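Local coordinates for hypothetical protein PA5026 (Pseudomonas aeruginosa, PDB 1SH8), which is of unknown function but adopts a hotdog-type fold and is probably a thioesterase, at residues E106-R109 with Q110-E114. Residues are numbered along the deposited sequence; the frame is centred on the assembly and turned at random.
Sequences ERIR and QLETE
R107 and Q110 are joined side chain to side chain, one turn apart on the same helix. R107 NH1 donates to Q110 OE1 at 3.2 Å, and the bond is nearly straight at the hydrogen (165°). The oxygen lies near the guanidinium plane, at its edge. NH1 is tilted moderately from the carbonyl plane of Q110, and the two flat groups are steeply turned, 76° apart. The R107 chain bends at chi2 and again at chi3, which carries the guanidinium forward along the helix, to Q110 OE1 and L111. R107 CD lies 2.9 Å from Q110 OE1, a close approach.

Two waters extend the link to E114. Water 2 accepts from R107 NH1 at 2.9 Å and donates to E114 OE1 at 2.6 Å. Water 1 accepts from R107 NH2, and its bond to the same carboxylate oxygen is weak. R107 NH1 and E114 OE1 are 5.3 Å apart, so the opposite charges meet through water and not directly.

The backbone follows the i to i+4 pattern of an alpha helix. Q110, L111, E112 and T113 donate their N-H groups to the carbonyls of E106, R107, I108 and R109.

L111 packs against one face of the R107 guanidinium, with CG offset toward the rim, and L111 CD2 comes within 3.8 Å of R107 NH2. On another side of the helix, E112 CG stands between its own backbone N and carbonyl carbon (chi1 50°). This puts it 3.1 Å from both I108 O and R109 O, a tight fit.

The contact is at the surface, with L111 turned into the protein. Helix 105-118 connects strands 97-102 and 120-130. D104 accepts a hydrogen bond from R107 N near the helix start. I108 and L111 both touch F73. L111 also rests on A121 and Y123 of strand 120-130, where R107 NH2 makes a weak hydrogen bond to E122 O.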
loop_
_atom_site.group_PDB
_atom_site.type_symbol
_atom_site.label_atom_id
_atom_site.label_comp_id
_atom_site.label_asym_id
_atom_site.label_seq_id
_atom_site.Cartn_x
_atom_site.Cartn_y
_atom_site.Cartn_z
ATOM N N GLU A 106 16.690 13.509 -19.509
ATOM C CA GLU A 106 16.881 14.849 -18.973
ATOM C C GLU A 106 16.459 14.941 -17.506
ATOM O O GLU A 106 17.154 15.563 -16.701
ATOM C CB GLU A 106 16.097 15.857 -19.819
ATOM C CG GLU A 106 16.321 17.315 -19.447
ATOM C CD GLU A 106 15.510 18.264 -20.322
ATOM O OE1 GLU A 106 15.723 18.271 -21.558
ATOM O OE2 GLU A 106 14.657 19.001 -19.775
ATOM N N ARG A 107 15.324 14.332 -17.157
ATOM C CA ARG A 107 14.852 14.357 -15.772
ATOM C C ARG A 107 15.827 13.623 -14.860
ATOM O O ARG A 107 16.063 14.037 -13.726
ATOM C CB ARG A 107 13.460 13.720 -15.643
ATOM C CG ARG A 107 12.304 14.707 -15.788
ATOM C CD ARG A 107 12.403 15.820 -14.759
ATOM N NE ARG A 107 11.725 15.519 -13.496
ATOM C CZ ARG A 107 12.064 16.059 -12.327
ATOM N NH1 ARG A 107 13.078 16.914 -12.263
ATOM N NH2 ARG A 107 11.379 15.767 -11.229
ATOM N N ILE A 108 16.392 12.530 -15.357
ATOM C CA ILE A 108 17.352 11.764 -14.570
ATOM C C ILE A 108 18.544 12.664 -14.240
ATOM O O ILE A 108 19.009 12.699 -13.099
ATOM C CB ILE A 108 17.830 10.505 -15.334
ATOM C CG1 ILE A 108 16.660 9.522 -15.491
ATOM C CG2 ILE A 108 18.986 9.844 -14.583
ATOM C CD1 ILE A 108 16.978 8.284 -16.332
ATOM N N ARG A 109 19.027 13.402 -15.239
ATOM C CA ARG A 109 20.150 14.312 -15.023
ATOM C C ARG A 109 19.795 15.406 -14.017
ATOM O O ARG A 109 20.581 15.709 -13.120
ATOM C CB ARG A 109 20.594 14.952 -16.341
ATOM C CG ARG A 109 21.458 14.048 -17.198
ATOM C CD ARG A 109 22.130 14.833 -18.316
ATOM N NE ARG A 109 21.186 15.247 -19.351
ATOM C CZ ARG A 109 20.696 14.437 -20.286
ATOM N NH1 ARG A 109 21.061 13.160 -20.323
ATOM N NH2 ARG A 109 19.834 14.903 -21.179
ATOM N N GLN A 110 18.609 15.992 -14.160
ATOM C CA GLN A 110 18.175 17.042 -13.244
ATOM C C GLN A 110 18.112 16.525 -11.811
ATOM O O GLN A 110 18.597 17.173 -10.883
ATOM C CB GLN A 110 16.794 17.564 -13.644
ATOM C CG GLN A 110 16.688 18.012 -15.091
ATOM C CD GLN A 110 15.323 18.593 -15.417
ATOM O OE1 GLN A 110 14.290 18.042 -15.026
ATOM N NE2 GLN A 110 15.309 19.706 -16.144
ATOM N N LEU A 111 17.516 15.348 -11.640
ATOM C CA LEU A 111 17.373 14.745 -10.321
ATOM C C LEU A 111 18.701 14.442 -9.630
ATOM O O LEU A 111 18.878 14.775 -8.458
ATOM C CB LEU A 111 16.533 13.467 -10.421
ATOM C CG LEU A 111 15.046 13.701 -10.716
ATOM C CD1 LEU A 111 14.389 12.410 -11.171
ATOM C CD2 LEU A 111 14.366 14.255 -9.470
ATOM N N GLU A 112 19.635 13.814 -10.342
ATOM C CA GLU A 112 20.922 13.487 -9.729
ATOM C C GLU A 112 21.713 14.744 -9.392
ATOM O O GLU A 112 22.404 14.798 -8.374
ATOM C CB GLU A 112 21.743 12.575 -10.640
ATOM C CG GLU A 112 21.861 13.051 -12.064
ATOM C CD GLU A 112 22.599 12.056 -12.940
ATOM O OE1 GLU A 112 22.262 10.853 -12.879
ATOM O OE2 GLU A 112 23.508 12.476 -13.691
ATOM N N THR A 113 21.597 15.757 -10.241
ATOM C CA THR A 113 22.291 17.014 -10.009
ATOM C C THR A 113 21.755 17.671 -8.741
ATOM O O THR A 113 22.522 18.020 -7.839
ATOM C CB THR A 113 22.100 17.974 -11.193
ATOM O OG1 THR A 113 22.821 17.472 -12.326
ATOM C CG2 THR A 113 22.600 19.369 -10.843
ATOM N N GLU A 114 20.434 17.827 -8.673
ATOM C CA GLU A 114 19.796 18.442 -7.515
ATOM C C GLU A 114 19.992 17.632 -6.227
ATOM O O GLU A 114 20.221 18.206 -5.162
ATOM C CB GLU A 114 18.308 18.640 -7.795
ATOM C CG GLU A 114 17.497 19.079 -6.599
ATOM C CD GLU A 114 16.058 19.368 -6.971
ATOM O OE1 GLU A 114 15.517 18.662 -7.852
ATOM O OE2 GLU A 114 15.464 20.292 -6.379
HETATM O O HOH W 1 12.392 17.668 -8.979
HETATM O O HOH W 2 14.761 18.175 -10.299
#